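Local coordinates for protein MB2760 (Mycobacterium tuberculosis, PDB 2BNG) that catalyses the hydrolysis of epoxides to diols, accepting long or bulky lipophilic substrates such as epoxystearic acid and cholesterol oxide in vitro, at residues Tyr46-Val49 and Gly50-Ile54. Numbering follows the deposited sequence.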
ATOM      1  N   TYR C  46     -48.951   7.562   9.676  1.00 33.77           N
ATOM      2  CA  TYR C  46     -48.446   6.367   9.007  1.00 32.36           C
ATOM      3  C   TYR C  46     -49.512   5.705   8.113  1.00 32.63           C
ATOM      4  O   TYR C  46     -50.542   5.172   8.594  1.00 32.99           O
ATOM      5  CB  TYR C  46     -47.893   5.371  10.038  1.00 31.90           C
ATOM      6  CG  TYR C  46     -47.608   3.979   9.510  1.00 30.13           C
ATOM      7  CD1 TYR C  46     -46.964   3.790   8.283  1.00 29.06           C
ATOM      8  CD2 TYR C  46     -47.954   2.852  10.254  1.00 29.67           C
ATOM      9  CE1 TYR C  46     -46.669   2.500   7.805  1.00 28.56           C
ATOM     10  CE2 TYR C  46     -47.681   1.553   9.787  1.00 29.39           C
ATOM     11  CZ  TYR C  46     -47.043   1.395   8.556  1.00 30.43           C
ATOM     12  OH  TYR C  46     -46.763   0.152   8.064  1.00 30.27           O
ATOM     13  N   GLU C  47     -49.233   5.717   6.810  1.00 32.18           N
ATOM     14  CA  GLU C  47     -50.172   5.245   5.804  1.00 33.19           C
ATOM     15  C   GLU C  47     -49.565   4.134   4.987  1.00 31.44           C
ATOM     16  O   GLU C  47     -48.465   4.271   4.456  1.00 31.21           O
ATOM     17  CB  GLU C  47     -50.570   6.373   4.850  1.00 33.39           C
ATOM     18  CG  GLU C  47     -51.458   7.427   5.485  1.00 37.47           C
ATOM     19  CD  GLU C  47     -51.584   8.736   4.679  1.00 39.62           C
ATOM     20  OE1 GLU C  47     -50.811   8.985   3.706  1.00 42.11           O
ATOM     21  OE2 GLU C  47     -52.482   9.537   5.044  1.00 44.89           O
ATOM     22  N   ASN C  48     -50.278   3.023   4.912  1.00 31.19           N
ATOM     23  CA  ASN C  48     -50.124   2.111   3.802  1.00 30.48           C
ATOM     24  C   ASN C  48     -51.219   2.518   2.827  1.00 30.83           C
ATOM     25  O   ASN C  48     -52.406   2.333   3.116  1.00 31.52           O
ATOM     26  CB  ASN C  48     -50.282   0.677   4.280  1.00 30.24           C
ATOM     27  CG  ASN C  48     -49.153   0.257   5.174  1.00 30.43           C
ATOM     28  OD1 ASN C  48     -48.009   0.176   4.732  1.00 29.17           O
ATOM     29  ND2 ASN C  48     -49.452   0.010   6.451  1.00 29.60           N
ATOM     30  N   VAL C  49     -50.832   3.111   1.704  1.00 30.43           N
ATOM     31  CA  VAL C  49     -51.792   3.825   0.859  1.00 31.40           C
ATOM     32  C   VAL C  49     -52.919   2.919   0.377  1.00 32.97           C
ATOM     33  O   VAL C  49     -52.667   1.867  -0.227  1.00 33.11           O
ATOM     34  CB  VAL C  49     -51.094   4.466  -0.371  1.00 31.30           C
ATOM     35  CG1 VAL C  49     -51.919   5.322  -1.076  1.00 29.88           C
ATOM     36  CG2 VAL C  49     -50.170   5.381  -0.006  1.00 29.24           C
ATOM     37  N   GLY C  50     -54.156   3.336   0.661  1.00 34.34           N
ATOM     38  CA  GLY C  50     -55.351   2.594   0.287  1.00 35.13           C
ATOM     39  C   GLY C  50     -55.752   1.561   1.327  1.00 36.20           C
ATOM     40  O   GLY C  50     -56.787   0.913   1.177  1.00 36.86           O
ATOM     41  N   PHE C  51     -54.952   1.390   2.378  1.00 35.73           N
ATOM     42  CA  PHE C  51     -55.206   0.290   3.321  1.00 37.24           C
ATOM     43  C   PHE C  51     -55.291   0.643   4.801  1.00 37.53           C
ATOM     44  O   PHE C  51     -56.126   0.102   5.511  1.00 38.67           O
ATOM     45  CB  PHE C  51     -54.225  -0.879   3.092  1.00 36.99           C
ATOM     46  CG  PHE C  51     -54.421  -1.541   1.764  1.00 39.49           C
ATOM     47  CD1 PHE C  51     -55.326  -2.590   1.625  1.00 42.56           C
ATOM     48  CD2 PHE C  51     -53.767  -1.064   0.627  1.00 40.49           C
ATOM     49  CE1 PHE C  51     -55.547  -3.182   0.376  1.00 43.21           C
ATOM     50  CE2 PHE C  51     -53.989  -1.643  -0.615  1.00 41.54           C
ATOM     51  CZ  PHE C  51     -54.883  -2.704  -0.739  1.00 41.69           C
ATOM     52  N   SER C  52     -54.428   1.523   5.272  1.00 36.79           N
ATOM     53  CA  SER C  52     -54.406   1.825   6.677  1.00 37.68           C
ATOM     54  C   SER C  52     -53.830   3.201   6.919  1.00 38.27           C
ATOM     55  O   SER C  52     -52.911   3.654   6.204  1.00 37.39           O
ATOM     56  CB  SER C  52     -53.621   0.761   7.465  1.00 36.92           C
ATOM     57  OG  SER C  52     -52.222   0.828   7.246  1.00 35.06           O
ATOM     58  N   ARG C  53     -54.407   3.863   7.915  1.00 40.06           N
ATOM     59  CA  ARG C  53     -53.829   5.064   8.472  1.00 41.71           C
ATOM     60  C   ARG C  53     -53.798   5.007   9.996  1.00 42.35           C
ATOM     61  O   ARG C  53     -54.795   4.704  10.637  1.00 43.60           O
ATOM     62  CB  ARG C  53     -54.549   6.319   7.999  1.00 42.24           C
ATOM     63  CG  ARG C  53     -53.843   7.521   8.579  1.00 44.70           C
ATOM     64  CD  ARG C  53     -54.485   8.832   8.289  1.00 49.33           C
ATOM     65  NE  ARG C  53     -54.305   9.142   6.896  1.00 54.73           N
ATOM     66  CZ  ARG C  53     -55.332   9.259   6.087  1.00 57.95           C
ATOM     67  NH1 ARG C  53     -56.546   9.120   6.591  1.00 60.54           N
ATOM     68  NH2 ARG C  53     -55.148   9.534   4.815  1.00 58.00           N
ATOM     69  N   ILE C  54     -52.632   5.289  10.559  1.00 42.34           N
ATOM     70  CA  ILE C  54     -52.464   5.372  12.001  1.00 43.48           C
ATOM     71  C   ILE C  54     -51.865   6.727  12.313  1.00 43.71           C
ATOM     72  O   ILE C  54     -50.986   7.216  11.585  1.00 42.59           O
ATOM     73  CB  ILE C  54     -51.542   4.239  12.541  1.00 42.70           C
ATOM     74  CG1 ILE C  54     -52.258   2.891  12.445  1.00 44.57           C
ATOM     75  CG2 ILE C  54     -51.148   4.486  13.991  1.00 43.50           C
ATOM     76  CD1 ILE C  54     -51.413   1.703  12.907  1.00 43.09           C
TER
HETATM   77  O   HOH W   1     -50.613   2.535   8.760  1.00 23.19           O
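Tyr46 and Ile54 form a hydrogen-bonded pair of an antiparallel beta hairpin, whose tight loop carries a classic bulge at Phe51 and Ser52. Tyr46 N points almost straight at Ile54 O (2.8 Å), and Ile54 N returns the bond to Tyr46 O. That carbonyl also accepts from a water which lies above one face of the tyrosine ring and reaches Ser52 OG at 2.8 Å. With CG anti to the backbone N (chi1 168°), the phenol runs forward along its own strand, and Trp120 stacks on it.

On the other face of the sheet, Glu47 and Arg53 lie alongside each other as a non-hydrogen-bonded pair. The arginine is bent at chi3 (-71°), which brings NE and NH2 side-on to a single oxygen, Glu47 OE2. This oxygen is therefore held twice in the guanidinium plane, although the two flat groups are twisted 58° apart; NE meets its anti lone pair and NH2 comes from above the carboxylate. Glu47 OE1 turns instead to Arg121 of the neighbouring strand 116-123, so one carboxylate links three neighbouring strands.

Asn48 shares the tyrosine's face and contacts Asp122, the likely proton acceptor of this limonene-epoxide-hydrolase-family enzyme, which belongs to the NTF2 clan; the hairpin end thus sits beside the active site. The amide of Asn48 is fixed by two acceptors: besides Tyr46 OH, ND2 donates nearly in its own plane to Ser52 OG, 3.0 Å away. Asn48 O takes both bulge amides, Phe51 N at 2.8 Å and Ser52 N at 3.1 Å. Val49 packs on Arg121 and Tyr123 of strand 116-123 and on Trp105 of a second subunit, while Gly50 turns the chain with positive phi. Beyond it, Val49 O lies at the edge of the Phe51 ring, 3.2 Å from Phe51 CD2.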